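Local coordinates for protein cytochrome c (Pseudomonas aeruginosa, PDB 6RTE) that acts as the dihydro-heme d1 dehydrogenase NirN in heme d1 biosynthesis, joining a heme c domain to an eight-bladed beta-propeller, at residues G183-P188 and R223-S228; G190-F195 and V202-L207; D288-W293 and A311-D316; A373-S378 and F403-H408; Y413-T418 and I427-K432. One frame throughout, in Å; residues are numbered along the deposited sequence.

Interaction 1: residues G183-P188 and R223-S228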
# COMPACT_ATOMS: atom_id res chain seq x y z
N GLY A 183 0.21 -2.68 0.35
CA GLY A 183 0.80 -3.78 -0.36
C GLY A 183 1.87 -4.47 0.48
O GLY A 183 2.59 -3.84 1.25
N PRO A 184 1.98 -5.79 0.34
CA PRO A 184 2.91 -6.54 1.18
C PRO A 184 4.36 -6.29 0.79
O PRO A 184 4.67 -5.98 -0.36
CB PRO A 184 2.53 -8.00 0.90
CG PRO A 184 2.06 -7.97 -0.52
CD PRO A 184 1.37 -6.64 -0.70
N LYS A 185 5.25 -6.47 1.77
CA LYS A 185 6.68 -6.45 1.52
C LYS A 185 7.27 -7.81 1.87
O LYS A 185 6.74 -8.56 2.69
CB LYS A 185 7.38 -5.36 2.34
CG LYS A 185 6.88 -3.93 2.04
CD LYS A 185 7.23 -3.48 0.62
CE LYS A 185 7.07 -1.96 0.48
NZ LYS A 185 5.68 -1.52 0.74
N PHE A 186 8.40 -8.12 1.23
CA PHE A 186 9.04 -9.41 1.35
C PHE A 186 10.41 -9.28 2.01
O PHE A 186 11.08 -8.24 1.91
CB PHE A 186 9.21 -10.06 -0.04
CG PHE A 186 7.91 -10.39 -0.72
CD1 PHE A 186 7.28 -9.46 -1.52
CD2 PHE A 186 7.33 -11.64 -0.57
CE1 PHE A 186 6.08 -9.76 -2.17
CE2 PHE A 186 6.13 -11.96 -1.21
CZ PHE A 186 5.51 -11.03 -2.02
N SER A 187 10.81 -10.34 2.68
CA SER A 187 12.20 -10.51 3.05
C SER A 187 13.06 -10.62 1.79
O SER A 187 12.57 -10.96 0.72
CB SER A 187 12.35 -11.75 3.91
OG SER A 187 11.93 -12.90 3.20
N PRO A 188 14.36 -10.34 1.91
CA PRO A 188 15.24 -10.36 0.72
C PRO A 188 15.25 -11.68 -0.05
O PRO A 188 15.39 -11.65 -1.28
CB PRO A 188 16.63 -10.07 1.30
CG PRO A 188 16.34 -9.24 2.53
CD PRO A 188 15.05 -9.80 3.10
N ARG A 223 0.02 3.79 7.69
CA ARG A 223 0.11 4.08 6.26
C ARG A 223 0.74 2.93 5.48
O ARG A 223 0.12 2.37 4.57
CB ARG A 223 0.88 5.38 6.04
CG ARG A 223 0.12 6.63 6.48
CD ARG A 223 -0.95 7.05 5.47
NE ARG A 223 -0.34 7.78 4.36
CZ ARG A 223 -1.03 8.46 3.44
NH1 ARG A 223 -2.35 8.49 3.48
NH2 ARG A 223 -0.37 9.10 2.49
N ASN A 224 1.98 2.57 5.79
CA ASN A 224 2.60 1.44 5.12
C ASN A 224 3.82 1.01 5.94
O ASN A 224 4.10 1.55 7.01
CB ASN A 224 2.97 1.77 3.66
CG ASN A 224 4.24 2.60 3.53
OD1 ASN A 224 4.50 3.50 4.33
ND2 ASN A 224 5.05 2.29 2.52
N LEU A 225 4.52 -0.01 5.44
CA LEU A 225 5.75 -0.44 6.09
C LEU A 225 6.78 -0.76 5.02
O LEU A 225 6.47 -0.86 3.83
CB LEU A 225 5.52 -1.63 7.03
CG LEU A 225 4.94 -2.93 6.47
CD1 LEU A 225 5.93 -3.69 5.60
CD2 LEU A 225 4.50 -3.79 7.66
N ALA A 226 8.01 -0.92 5.48
CA ALA A 226 9.14 -1.21 4.61
C ALA A 226 10.05 -2.17 5.37
O ALA A 226 10.09 -2.17 6.60
CB ALA A 226 9.89 0.07 4.20
N VAL A 227 10.74 -3.02 4.61
CA VAL A 227 11.67 -4.01 5.15
C VAL A 227 13.07 -3.65 4.68
O VAL A 227 13.27 -3.34 3.50
CB VAL A 227 11.28 -5.43 4.72
CG1 VAL A 227 12.24 -6.50 5.32
CG2 VAL A 227 9.82 -5.72 5.10
N SER A 228 14.03 -3.66 5.60
CA SER A 228 15.40 -3.31 5.23
C SER A 228 15.95 -4.36 4.28
O SER A 228 15.53 -5.52 4.29
CB SER A 228 16.28 -3.17 6.48
OG SER A 228 16.35 -4.37 7.26
O HOH W 1 2.82 -1.61 3.63
O HOH W 2 3.93 0.60 0.42
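The aliphatic part of Lys-185 packs against two branched residues of 223-228. Its CB lies 3.7 Å from Val-227 CG2, and its CG comes equally near Leu-225 CD1, the lysine and leucine side chains sliding past one another in opposite directions. Leu-225 reaches this place because its CG sits between the backbone N and the carbonyl carbon (chi1 59°), which brings CD1 alongside the CB and CG of Lys-185. Farther along, Val-227 rests against the carbonyl oxygen of Phe-186, and Pro-188 touches Ser-228 only loosely.

Strands 183-186 and 223-227 are the first strands of successive propeller blades. Their short axes run nearly parallel, 15° apart, and come no closer than 6.8 Å. At that spacing the two sheets meet through side chains and water, while the backbone bonds run within each blade, as between Lys-185 and Tyr-194 or Ala-226 and Leu-235. Arg-223 and Asn-224 form a classic beta bulge opposite Gly-237.

The polar links are few. Lys-185, bent at chi2 and chi4, curls its NZ back to Leu-225 O in a weak bond of 3.3 Å. The same NZ donates to water W2 at 2.8 Å, which also accepts from Asn-224 ND2, while Asn-224 OD1 is taken by Val-273 N of the following blade. Water W1 bridges the backbones by accepting from Leu-225 N and donating to Gly-183 O.

Interaction 2: residues G190-F195 and V202-L207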
# COMPACT_ATOMS: atom_id res chain seq x y z
N GLY A 190 12.67 -13.69 -0.15
CA GLY A 190 11.32 -13.96 -0.59
C GLY A 190 10.56 -14.97 0.23
O GLY A 190 9.44 -15.32 -0.15
N ARG A 191 11.12 -15.45 1.33
CA ARG A 191 10.43 -16.46 2.13
C ARG A 191 9.35 -15.84 3.01
O ARG A 191 8.30 -16.47 3.24
CB ARG A 191 11.43 -17.20 3.02
CG ARG A 191 10.73 -18.09 4.04
CD ARG A 191 11.70 -18.85 4.92
NE ARG A 191 11.00 -19.48 6.03
CZ ARG A 191 11.60 -20.13 7.02
NH1 ARG A 191 12.92 -20.27 7.03
NH2 ARG A 191 10.87 -20.66 7.99
N LEU A 192 9.59 -14.64 3.54
CA LEU A 192 8.68 -14.01 4.48
C LEU A 192 7.95 -12.83 3.84
O LEU A 192 8.52 -12.11 3.00
CB LEU A 192 9.43 -13.54 5.73
CG LEU A 192 10.27 -14.59 6.46
CD1 LEU A 192 11.10 -13.91 7.55
CD2 LEU A 192 9.41 -15.71 7.06
N VAL A 193 6.71 -12.61 4.25
CA VAL A 193 5.90 -11.51 3.72
C VAL A 193 5.29 -10.76 4.90
O VAL A 193 4.86 -11.36 5.90
CB VAL A 193 4.84 -12.00 2.71
CG1 VAL A 193 3.97 -13.07 3.28
CG2 VAL A 193 3.99 -10.83 2.21
N TYR A 194 5.29 -9.43 4.79
CA TYR A 194 4.90 -8.52 5.86
C TYR A 194 3.72 -7.69 5.38
O TYR A 194 3.79 -7.06 4.33
CB TYR A 194 6.08 -7.61 6.25
CG TYR A 194 7.31 -8.35 6.70
CD1 TYR A 194 8.17 -8.95 5.78
CD2 TYR A 194 7.62 -8.46 8.05
CE1 TYR A 194 9.30 -9.65 6.20
CE2 TYR A 194 8.75 -9.16 8.48
CZ TYR A 194 9.58 -9.75 7.56
OH TYR A 194 10.71 -10.44 8.00
N PHE A 195 2.63 -7.71 6.16
CA PHE A 195 1.42 -6.99 5.85
C PHE A 195 1.21 -5.88 6.88
O PHE A 195 1.49 -6.06 8.07
CB PHE A 195 0.19 -7.91 5.88
CG PHE A 195 0.27 -9.07 4.92
CD1 PHE A 195 -0.18 -8.94 3.61
CD2 PHE A 195 0.74 -10.31 5.35
CE1 PHE A 195 -0.14 -10.03 2.72
CE2 PHE A 195 0.78 -11.40 4.47
CZ PHE A 195 0.35 -11.26 3.16
N VAL A 202 0.46 -5.31 12.15
CA VAL A 202 1.49 -5.83 11.26
C VAL A 202 1.50 -7.35 11.41
O VAL A 202 1.52 -7.86 12.53
CB VAL A 202 2.88 -5.25 11.57
CG1 VAL A 202 3.92 -5.81 10.62
CG2 VAL A 202 2.85 -3.72 11.51
N THR A 203 1.51 -8.06 10.27
CA THR A 203 1.47 -9.51 10.24
C THR A 203 2.69 -10.04 9.49
O THR A 203 3.01 -9.57 8.40
CB THR A 203 0.18 -10.02 9.55
OG1 THR A 203 -0.97 -9.46 10.21
CG2 THR A 203 0.08 -11.55 9.58
N LEU A 204 3.38 -11.00 10.10
CA LEU A 204 4.49 -11.71 9.47
C LEU A 204 4.03 -13.11 9.10
O LEU A 204 3.56 -13.86 9.96
CB LEU A 204 5.70 -11.77 10.41
CG LEU A 204 6.89 -12.64 9.98
CD1 LEU A 204 7.39 -12.27 8.59
CD2 LEU A 204 8.00 -12.51 11.03
N TYR A 205 4.18 -13.47 7.82
CA TYR A 205 3.71 -14.74 7.29
C TYR A 205 4.87 -15.47 6.64
O TYR A 205 5.61 -14.89 5.84
CB TYR A 205 2.59 -14.51 6.26
CG TYR A 205 1.89 -15.76 5.79
CD1 TYR A 205 0.85 -16.31 6.52
CD2 TYR A 205 2.26 -16.37 4.60
CE1 TYR A 205 0.19 -17.44 6.08
CE2 TYR A 205 1.60 -17.51 4.15
CZ TYR A 205 0.57 -18.04 4.90
OH TYR A 205 -0.09 -19.15 4.48
N ASP A 206 5.02 -16.75 6.98
CA ASP A 206 6.09 -17.60 6.45
C ASP A 206 5.54 -18.37 5.26
O ASP A 206 4.75 -19.30 5.42
CB ASP A 206 6.58 -18.55 7.54
CG ASP A 206 7.66 -19.51 7.04
OD1 ASP A 206 8.09 -19.39 5.87
OD2 ASP A 206 8.06 -20.38 7.83
N LEU A 207 5.97 -17.98 4.05
CA LEU A 207 5.45 -18.63 2.85
C LEU A 207 5.86 -20.09 2.78
O LEU A 207 5.09 -20.92 2.26
CB LEU A 207 5.91 -17.89 1.60
CG LEU A 207 5.28 -16.51 1.35
CD1 LEU A 207 6.08 -15.73 0.31
CD2 LEU A 207 3.83 -16.66 0.93
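Strands 192-195 and 202-206 run antiparallel at 163°, with Val-193/Tyr-205 and Phe-195/Thr-203 as hydrogen-bonded pairs and Leu-192/Asp-206 and Tyr-194/Leu-204 as non-hydrogen-bonded pairs. They form a beta hairpin at the heart of one propeller blade, between strands 183-186 and 211-217. Val-193 and Tyr-205 exchange two backbone bonds, as do Phe-195 and Thr-203, and Leu-207 N extends the ladder by donating to Arg-191 O at 2.9 Å.

On the face carrying Leu-192, Tyr-194 and Leu-204, Leu-204 CD1 sits over one face of the Tyr-194 ring, offset toward its rim, in a CH-pi contact 3.7 Å from the centroid. That methyl also meets Leu-192 CB. The tyrosine hydroxyl is bonded to Ala-249 O, which anchors the ring from its far end. Strand 221-227 of the next blade packs on this face through Leu-225 and Val-227.

On the face of Val-193, Phe-195 and Tyr-205, Val-193 CG1 approaches Tyr-205 CB to 3.6 Å, and that same CB lies at the edge of the Phe-195 ring. Tyr-205 stacks in turn on Phe-174 of the preceding blade.

Just ahead of strand 192-195, Arg-191, extended from CG to NE, grips Asp-206 side-on in a salt bridge. The two carboxylate oxygens lie in the guanidinium plane, but the nitrogens meet them from above the carboxylate plane: NE reaches OD1 at 2.9 Å and NH2 reaches OD2 at 2.8 Å.

Interaction 3: residues D288-W293 and A311-D316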
# COMPACT_ATOMS: atom_id res chain seq x y z
N ASP A 288 3.46 16.65 7.37
CA ASP A 288 3.08 17.94 7.94
C ASP A 288 4.24 18.86 8.28
O ASP A 288 4.02 19.94 8.85
CB ASP A 288 2.24 17.71 9.20
CG ASP A 288 1.06 16.85 8.94
OD1 ASP A 288 0.23 17.24 8.09
OD2 ASP A 288 0.98 15.76 9.55
N VAL A 289 5.47 18.50 7.92
CA VAL A 289 6.62 19.36 8.15
C VAL A 289 7.45 19.42 6.88
O VAL A 289 7.33 18.59 5.98
CB VAL A 289 7.48 18.85 9.34
CG1 VAL A 289 6.71 19.04 10.65
CG2 VAL A 289 7.87 17.40 9.14
N HIS A 290 8.32 20.42 6.82
CA HIS A 290 9.20 20.62 5.67
C HIS A 290 10.50 19.86 5.79
O HIS A 290 11.58 20.42 5.62
CB HIS A 290 9.47 22.11 5.49
CG HIS A 290 8.25 22.91 5.23
ND1 HIS A 290 7.90 23.34 3.97
CD2 HIS A 290 7.27 23.34 6.06
CE1 HIS A 290 6.77 24.03 4.04
NE2 HIS A 290 6.37 24.04 5.29
N GLU A 291 10.39 18.56 6.09
CA GLU A 291 11.54 17.68 6.22
C GLU A 291 11.23 16.35 5.55
O GLU A 291 10.09 15.90 5.52
CB GLU A 291 11.91 17.39 7.68
CG GLU A 291 12.82 18.40 8.31
CD GLU A 291 13.11 18.09 9.77
OE1 GLU A 291 12.96 16.92 10.20
OE2 GLU A 291 13.50 19.04 10.47
N LEU A 292 12.27 15.73 5.02
CA LEU A 292 12.23 14.30 4.72
C LEU A 292 13.43 13.67 5.40
O LEU A 292 14.44 14.34 5.65
CB LEU A 292 12.20 14.01 3.22
CG LEU A 292 13.43 14.26 2.36
CD1 LEU A 292 14.31 13.03 2.32
CD2 LEU A 292 13.01 14.66 0.96
N TRP A 293 13.30 12.39 5.72
CA TRP A 293 14.27 11.68 6.55
C TRP A 293 14.88 10.53 5.76
O TRP A 293 14.20 9.87 4.97
CB TRP A 293 13.60 11.13 7.80
CG TRP A 293 13.21 12.12 8.86
CD1 TRP A 293 13.33 13.49 8.82
CD2 TRP A 293 12.64 11.81 10.13
NE1 TRP A 293 12.87 14.04 9.98
CE2 TRP A 293 12.44 13.03 10.81
CE3 TRP A 293 12.28 10.62 10.77
CZ2 TRP A 293 11.89 13.09 12.09
CZ3 TRP A 293 11.73 10.68 12.04
CH2 TRP A 293 11.55 11.90 12.69
N ALA A 311 11.64 22.53 0.49
CA ALA A 311 11.00 23.84 0.38
C ALA A 311 9.50 23.74 0.56
O ALA A 311 8.88 24.63 1.15
CB ALA A 311 11.35 24.47 -0.97
N ASP A 312 8.89 22.67 0.06
CA ASP A 312 7.46 22.45 0.21
C ASP A 312 7.23 21.04 0.73
O ASP A 312 8.09 20.17 0.61
CB ASP A 312 6.71 22.66 -1.11
CG ASP A 312 5.23 22.89 -0.91
OD1 ASP A 312 4.87 23.85 -0.20
OD2 ASP A 312 4.43 22.10 -1.46
N TYR A 313 6.05 20.82 1.31
CA TYR A 313 5.66 19.48 1.73
C TYR A 313 5.82 18.53 0.55
O TYR A 313 5.41 18.82 -0.57
CB TYR A 313 4.22 19.44 2.24
CG TYR A 313 3.97 20.37 3.40
CD1 TYR A 313 4.49 20.09 4.65
CD2 TYR A 313 3.23 21.53 3.23
CE1 TYR A 313 4.27 20.94 5.72
CE2 TYR A 313 3.00 22.39 4.30
CZ TYR A 313 3.52 22.09 5.54
OH TYR A 313 3.30 22.93 6.60
N LEU A 314 6.42 17.38 0.82
CA LEU A 314 6.82 16.45 -0.23
C LEU A 314 6.48 15.04 0.24
O LEU A 314 6.95 14.61 1.30
CB LEU A 314 8.32 16.60 -0.52
CG LEU A 314 8.84 16.12 -1.87
CD1 LEU A 314 10.13 16.81 -2.26
CD2 LEU A 314 9.09 14.65 -1.78
N ASP A 315 5.63 14.35 -0.52
CA ASP A 315 5.37 12.93 -0.27
C ASP A 315 5.19 12.24 -1.62
O ASP A 315 5.48 12.80 -2.68
CB ASP A 315 4.17 12.75 0.66
CG ASP A 315 2.87 13.18 0.03
OD1 ASP A 315 2.89 14.12 -0.78
OD2 ASP A 315 1.83 12.57 0.36
N ASP A 316 4.72 10.99 -1.57
CA ASP A 316 4.59 10.15 -2.76
C ASP A 316 5.90 10.12 -3.55
O ASP A 316 5.99 10.54 -4.71
CB ASP A 316 3.42 10.62 -3.64
CG ASP A 316 2.82 9.49 -4.47
OD1 ASP A 316 3.03 8.31 -4.11
OD2 ASP A 316 2.15 9.78 -5.48
O HOH W 3 7.22 16.98 3.62
O HOH W 4 8.81 14.41 3.53
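His-290 lays its ring obliquely over one face of Tyr-313, the planes 35° apart and the centroids separated by 4.3 Å. The closest approach is His-290 NE2 to Tyr-313 CZ at 3.5 Å. At the imidazole edge, ND1 points to Ala-311 O in a weak, bent bond of 3.3 Å. The tyrosine ring also runs along the backbone of 288-289: CE1 comes 3.3 Å from the carbonyl carbon of Asp-288, and CD1 lies near Val-289 O, which sits at the ring edge.

His-290 centres an inverse gamma turn just ahead of strand 291-293, the third strand of its blade. Segment 311-316 includes strand 314-315, which begins the next blade. Two waters lie between the backbones: W3 accepts from Leu-314 N and lies 2.9 Å from Val-289 O, while W4 lies between Glu-291 O and Leu-314 O.

With a weak bond as the only direct hydrogen bond between the segments, this surface contact depends mainly on water and on van der Waals overlap, of ring with ring and of Tyr-313 with the backbone.

Interaction 4: residues A373-S378 and F403-H408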
# COMPACT_ATOMS: atom_id res chain seq x y z
N ALA A 373 7.75 7.34 -16.64
CA ALA A 373 6.35 7.55 -16.98
C ALA A 373 5.51 7.46 -15.71
O ALA A 373 5.78 6.63 -14.83
CB ALA A 373 5.87 6.51 -17.99
N THR A 374 4.50 8.32 -15.62
CA THR A 374 3.67 8.37 -14.43
C THR A 374 2.19 8.54 -14.78
O THR A 374 1.85 9.34 -15.66
CB THR A 374 4.10 9.52 -13.50
OG1 THR A 374 3.26 9.53 -12.33
CG2 THR A 374 4.00 10.86 -14.21
N PRO A 375 1.30 7.80 -14.11
CA PRO A 375 -0.14 8.07 -14.25
C PRO A 375 -0.53 9.35 -13.52
O PRO A 375 0.35 10.04 -12.99
CB PRO A 375 -0.79 6.83 -13.63
CG PRO A 375 0.19 6.37 -12.60
CD PRO A 375 1.56 6.70 -13.15
N ASN A 376 -1.82 9.66 -13.47
CA ASN A 376 -2.27 10.95 -12.95
C ASN A 376 -3.59 10.79 -12.20
O ASN A 376 -4.49 10.08 -12.65
CB ASN A 376 -2.43 11.96 -14.09
CG ASN A 376 -2.54 13.39 -13.58
OD1 ASN A 376 -3.55 13.78 -13.01
ND2 ASN A 376 -1.49 14.17 -13.80
N ILE A 377 -3.70 11.47 -11.05
CA ILE A 377 -4.82 11.26 -10.14
C ILE A 377 -6.06 12.04 -10.58
O ILE A 377 -7.19 11.56 -10.45
CB ILE A 377 -4.40 11.61 -8.70
CG1 ILE A 377 -3.31 10.65 -8.23
CG2 ILE A 377 -5.60 11.57 -7.76
CD1 ILE A 377 -2.95 10.76 -6.75
N SER A 378 -5.88 13.26 -11.11
CA SER A 378 -7.01 14.12 -11.44
C SER A 378 -7.25 14.29 -12.93
O SER A 378 -8.38 14.57 -13.33
CB SER A 378 -6.83 15.51 -10.82
OG SER A 378 -5.71 16.19 -11.37
N PHE A 403 -4.13 4.97 -11.82
CA PHE A 403 -3.49 4.84 -10.52
C PHE A 403 -2.28 3.90 -10.52
O PHE A 403 -1.34 4.11 -9.76
CB PHE A 403 -4.50 4.35 -9.48
CG PHE A 403 -4.06 4.56 -8.06
CD1 PHE A 403 -4.24 5.78 -7.43
CD2 PHE A 403 -3.45 3.54 -7.35
CE1 PHE A 403 -3.82 5.98 -6.13
CE2 PHE A 403 -3.03 3.74 -6.05
CZ PHE A 403 -3.22 4.96 -5.44
N PHE A 404 -2.30 2.87 -11.38
CA PHE A 404 -1.28 1.83 -11.36
C PHE A 404 -0.47 1.84 -12.66
O PHE A 404 -0.96 2.24 -13.72
CB PHE A 404 -1.90 0.44 -11.17
CG PHE A 404 -2.61 0.27 -9.86
CD1 PHE A 404 -1.89 0.14 -8.68
CD2 PHE A 404 -3.99 0.25 -9.80
CE1 PHE A 404 -2.54 -0.01 -7.47
CE2 PHE A 404 -4.65 0.10 -8.60
CZ PHE A 404 -3.93 -0.03 -7.43
N MET A 405 0.77 1.36 -12.54
CA MET A 405 1.67 1.24 -13.68
C MET A 405 2.66 0.13 -13.39
O MET A 405 3.20 0.05 -12.28
CB MET A 405 2.41 2.56 -13.94
CG MET A 405 2.83 2.75 -15.39
SD MET A 405 2.86 4.50 -15.83
CE MET A 405 3.29 4.39 -17.56
N ARG A 406 2.89 -0.74 -14.37
CA ARG A 406 3.77 -1.87 -14.19
C ARG A 406 4.31 -2.29 -15.55
O ARG A 406 3.70 -2.03 -16.59
CB ARG A 406 3.05 -3.05 -13.53
CG ARG A 406 3.97 -4.03 -12.81
CD ARG A 406 4.51 -3.42 -11.53
NE ARG A 406 4.83 -4.44 -10.53
CZ ARG A 406 6.00 -5.06 -10.43
NH1 ARG A 406 6.99 -4.79 -11.27
NH2 ARG A 406 6.18 -5.97 -9.48
N SER A 407 5.47 -2.94 -15.53
CA SER A 407 6.05 -3.52 -16.73
C SER A 407 6.99 -4.65 -16.32
O SER A 407 7.02 -5.06 -15.16
CB SER A 407 6.78 -2.45 -17.56
OG SER A 407 7.18 -2.98 -18.80
N HIS A 408 7.76 -5.15 -17.28
CA HIS A 408 8.68 -6.26 -17.07
C HIS A 408 9.75 -6.18 -18.15
O HIS A 408 9.49 -5.70 -19.26
CB HIS A 408 7.94 -7.61 -17.14
CG HIS A 408 8.73 -8.76 -16.58
ND1 HIS A 408 9.62 -9.50 -17.33
CD2 HIS A 408 8.73 -9.32 -15.35
CE1 HIS A 408 10.14 -10.45 -16.59
NE2 HIS A 408 9.62 -10.37 -15.38
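Met-405 and Ala-373 make the tight end of this contact: the methionine CE presses on Ala-373 CB at 3.4 Å, closer than usual for two carbons. Beside it, Met-405 SD lies 3.7 Å from Pro-375 CD, the two side chains meeting at a slant. An extended chain beyond CG, with chi3 at -177°, carries the methyl out to the alanine. Ile-362 and Ile-382 add further cover round the thioether, so this end is buried and apolar.

Toward Phe-403 the fit slackens. Pro-375 CG stands 3.9 Å from the carbonyl oxygen of Phe-403, an oxygen that is bonded to Ser-360 OG, and the phenylalanine side chain starts out away from 373-378 on the partly exposed side, though its far end turns back nearer. There it sets CD2 over the centre of the Phe-404 ring.

Ala-373 lies near the end of the second strand of its sheet, 370-374, and Met-405 opens the weakly bonded first strand of the next, an apolar side-chain junction between adjacent blades of the beta-propeller.

Interaction 5: residues Y413-T418 and I427-K432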
# COMPACT_ATOMS: atom_id res chain seq x y z
N TYR A 413 5.65 -3.37 -23.38
CA TYR A 413 4.65 -2.37 -23.06
C TYR A 413 4.71 -2.00 -21.58
O TYR A 413 5.14 -2.80 -20.74
CB TYR A 413 3.22 -2.85 -23.37
CG TYR A 413 3.08 -3.63 -24.65
CD1 TYR A 413 3.02 -2.98 -25.88
CD2 TYR A 413 2.97 -5.01 -24.64
CE1 TYR A 413 2.89 -3.69 -27.06
CE2 TYR A 413 2.83 -5.73 -25.82
CZ TYR A 413 2.79 -5.06 -27.02
OH TYR A 413 2.65 -5.78 -28.20
N ALA A 414 4.27 -0.79 -21.28
CA ALA A 414 3.94 -0.38 -19.92
C ALA A 414 2.43 -0.50 -19.74
O ALA A 414 1.66 0.04 -20.54
CB ALA A 414 4.41 1.05 -19.64
N TRP A 415 2.02 -1.20 -18.69
CA TRP A 415 0.62 -1.53 -18.47
C TRP A 415 0.05 -0.58 -17.42
O TRP A 415 0.54 -0.54 -16.29
CB TRP A 415 0.47 -2.98 -18.01
CG TRP A 415 1.09 -4.01 -18.93
CD1 TRP A 415 2.34 -3.98 -19.50
CD2 TRP A 415 0.49 -5.25 -19.36
NE1 TRP A 415 2.54 -5.10 -20.27
CE2 TRP A 415 1.43 -5.90 -20.19
CE3 TRP A 415 -0.74 -5.86 -19.13
CZ2 TRP A 415 1.17 -7.13 -20.79
CZ3 TRP A 415 -0.99 -7.09 -19.72
CH2 TRP A 415 -0.05 -7.71 -20.55
N THR A 416 -0.99 0.17 -17.78
CA THR A 416 -1.61 1.12 -16.86
C THR A 416 -3.13 1.07 -17.06
O THR A 416 -3.67 0.15 -17.69
CB THR A 416 -1.02 2.52 -17.06
OG1 THR A 416 -1.43 3.37 -15.98
CG2 THR A 416 -1.47 3.12 -18.39
N ASP A 417 -3.83 2.06 -16.51
CA ASP A 417 -5.28 1.98 -16.39
C ASP A 417 -5.88 3.39 -16.35
O ASP A 417 -5.16 4.39 -16.39
CB ASP A 417 -5.67 1.21 -15.12
CG ASP A 417 -5.14 1.87 -13.86
OD1 ASP A 417 -5.58 2.99 -13.55
OD2 ASP A 417 -4.26 1.27 -13.19
N THR A 418 -7.21 3.44 -16.28
CA THR A 418 -7.94 4.66 -15.92
C THR A 418 -8.81 4.34 -14.70
O THR A 418 -10.00 4.67 -14.66
CB THR A 418 -8.79 5.18 -17.09
OG1 THR A 418 -9.90 4.29 -17.31
CG2 THR A 418 -7.96 5.28 -18.36
N ILE A 427 -7.40 -1.85 -19.39
CA ILE A 427 -5.97 -1.77 -19.11
C ILE A 427 -5.26 -1.40 -20.41
O ILE A 427 -5.49 -2.03 -21.44
CB ILE A 427 -5.44 -3.10 -18.55
CG1 ILE A 427 -6.15 -3.46 -17.24
CG2 ILE A 427 -3.92 -3.04 -18.36
CD1 ILE A 427 -6.00 -2.42 -16.14
N LEU A 428 -4.42 -0.37 -20.35
CA LEU A 428 -3.77 0.16 -21.54
C LEU A 428 -2.34 -0.36 -21.61
O LEU A 428 -1.62 -0.36 -20.60
CB LEU A 428 -3.76 1.69 -21.51
CG LEU A 428 -5.11 2.33 -21.24
CD1 LEU A 428 -4.96 3.84 -21.08
CD2 LEU A 428 -6.09 1.99 -22.35
N LEU A 429 -1.93 -0.79 -22.79
CA LEU A 429 -0.57 -1.26 -23.04
C LEU A 429 0.13 -0.20 -23.89
O LEU A 429 -0.13 -0.08 -25.09
CB LEU A 429 -0.57 -2.62 -23.72
CG LEU A 429 -0.70 -3.81 -22.76
CD1 LEU A 429 -1.99 -3.72 -21.94
CD2 LEU A 429 -0.64 -5.14 -23.51
N ILE A 430 1.00 0.57 -23.25
CA ILE A 430 1.74 1.64 -23.91
C ILE A 430 3.06 1.08 -24.41
O ILE A 430 3.90 0.64 -23.62
CB ILE A 430 1.98 2.82 -22.95
CG1 ILE A 430 0.65 3.42 -22.49
CG2 ILE A 430 2.85 3.89 -23.62
CD1 ILE A 430 0.77 4.51 -21.45
N ASP A 431 3.24 1.09 -25.73
CA ASP A 431 4.49 0.61 -26.32
C ASP A 431 5.66 1.42 -25.79
O ASP A 431 5.66 2.65 -25.85
CB ASP A 431 4.41 0.72 -27.85
CG ASP A 431 5.60 0.08 -28.54
OD1 ASP A 431 5.55 -1.13 -28.83
OD2 ASP A 431 6.59 0.80 -28.80
N LYS A 432 6.67 0.72 -25.26
CA LYS A 432 7.79 1.40 -24.61
C LYS A 432 8.58 2.26 -25.58
O LYS A 432 9.28 3.18 -25.14
CB LYS A 432 8.73 0.38 -23.96
CG LYS A 432 8.21 -0.26 -22.69
CD LYS A 432 9.23 -1.26 -22.17
CE LYS A 432 8.73 -1.98 -20.93
NZ LYS A 432 9.64 -3.08 -20.52
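Leu-429 is the bump of this hairpin and fits a hollow formed by Tyr-413 and Trp-415 on the opposite strand. Its branched end spreads over the indole, with CD2 3.9 Å from the centroid of the six-membered ring and 13° off the normal, a CH-pi contact. CD1 covers CE3 at 3.7 Å, and the CG between them stands over the middle of the ring system. The same Leu-429 CD2 also meets Tyr-413 CD2 at 3.8 Å, so this methyl touches both rings, while the tyrosine edge leans on Asp-431 CA. Farther on, Ile-427 CD1 touches Asp-417 CB.

Contacts are longer on the face of Ala-414, Thr-416, Leu-428 and Ile-430. Thr-416 points CG2 to Ile-430 CD1 at 4.0 Å and turns its hydroxyl to Phe-404 O. Two pairs of backbone bonds, Ala-414 with Ile-430 and Thr-416 with Leu-428, hold the strands 154° apart in direction. Lys-432 passes Tyr-413 O with its CE and delivers NZ to Ser-411 O and His-408 O.

Strands 413-417 and 427-431 are the middle pair of their propeller blade, flanked by 405-406 and 437-441, and Trp-415 and Ile-427 pack on strands 449-454 and 460-465 of the next blade.

How the interactions relate
All five contacts lie in the heme d1-type propeller, either within a blade or between successive blades. Interactions 1 and 2 have centres 9 Å apart and share a sheet: Ser-187 N probably donates to Leu-192 O at 2.9 Å. Interactions 4 and 5, centred 8 Å apart, are joined likewise, where Arg-406 O probably accepts from Trp-415 N at 2.8 Å. Interaction 3 touches none of the others, though its nearest atoms come to about 5 Å from both 1 and 4. Interactions 2 and 4 lie on opposite sides of the chain's centre, 26 Å between centres. The heme c pocket draws on residues between 46 and 198, well before interactions 3, 4 and 5 in sequence.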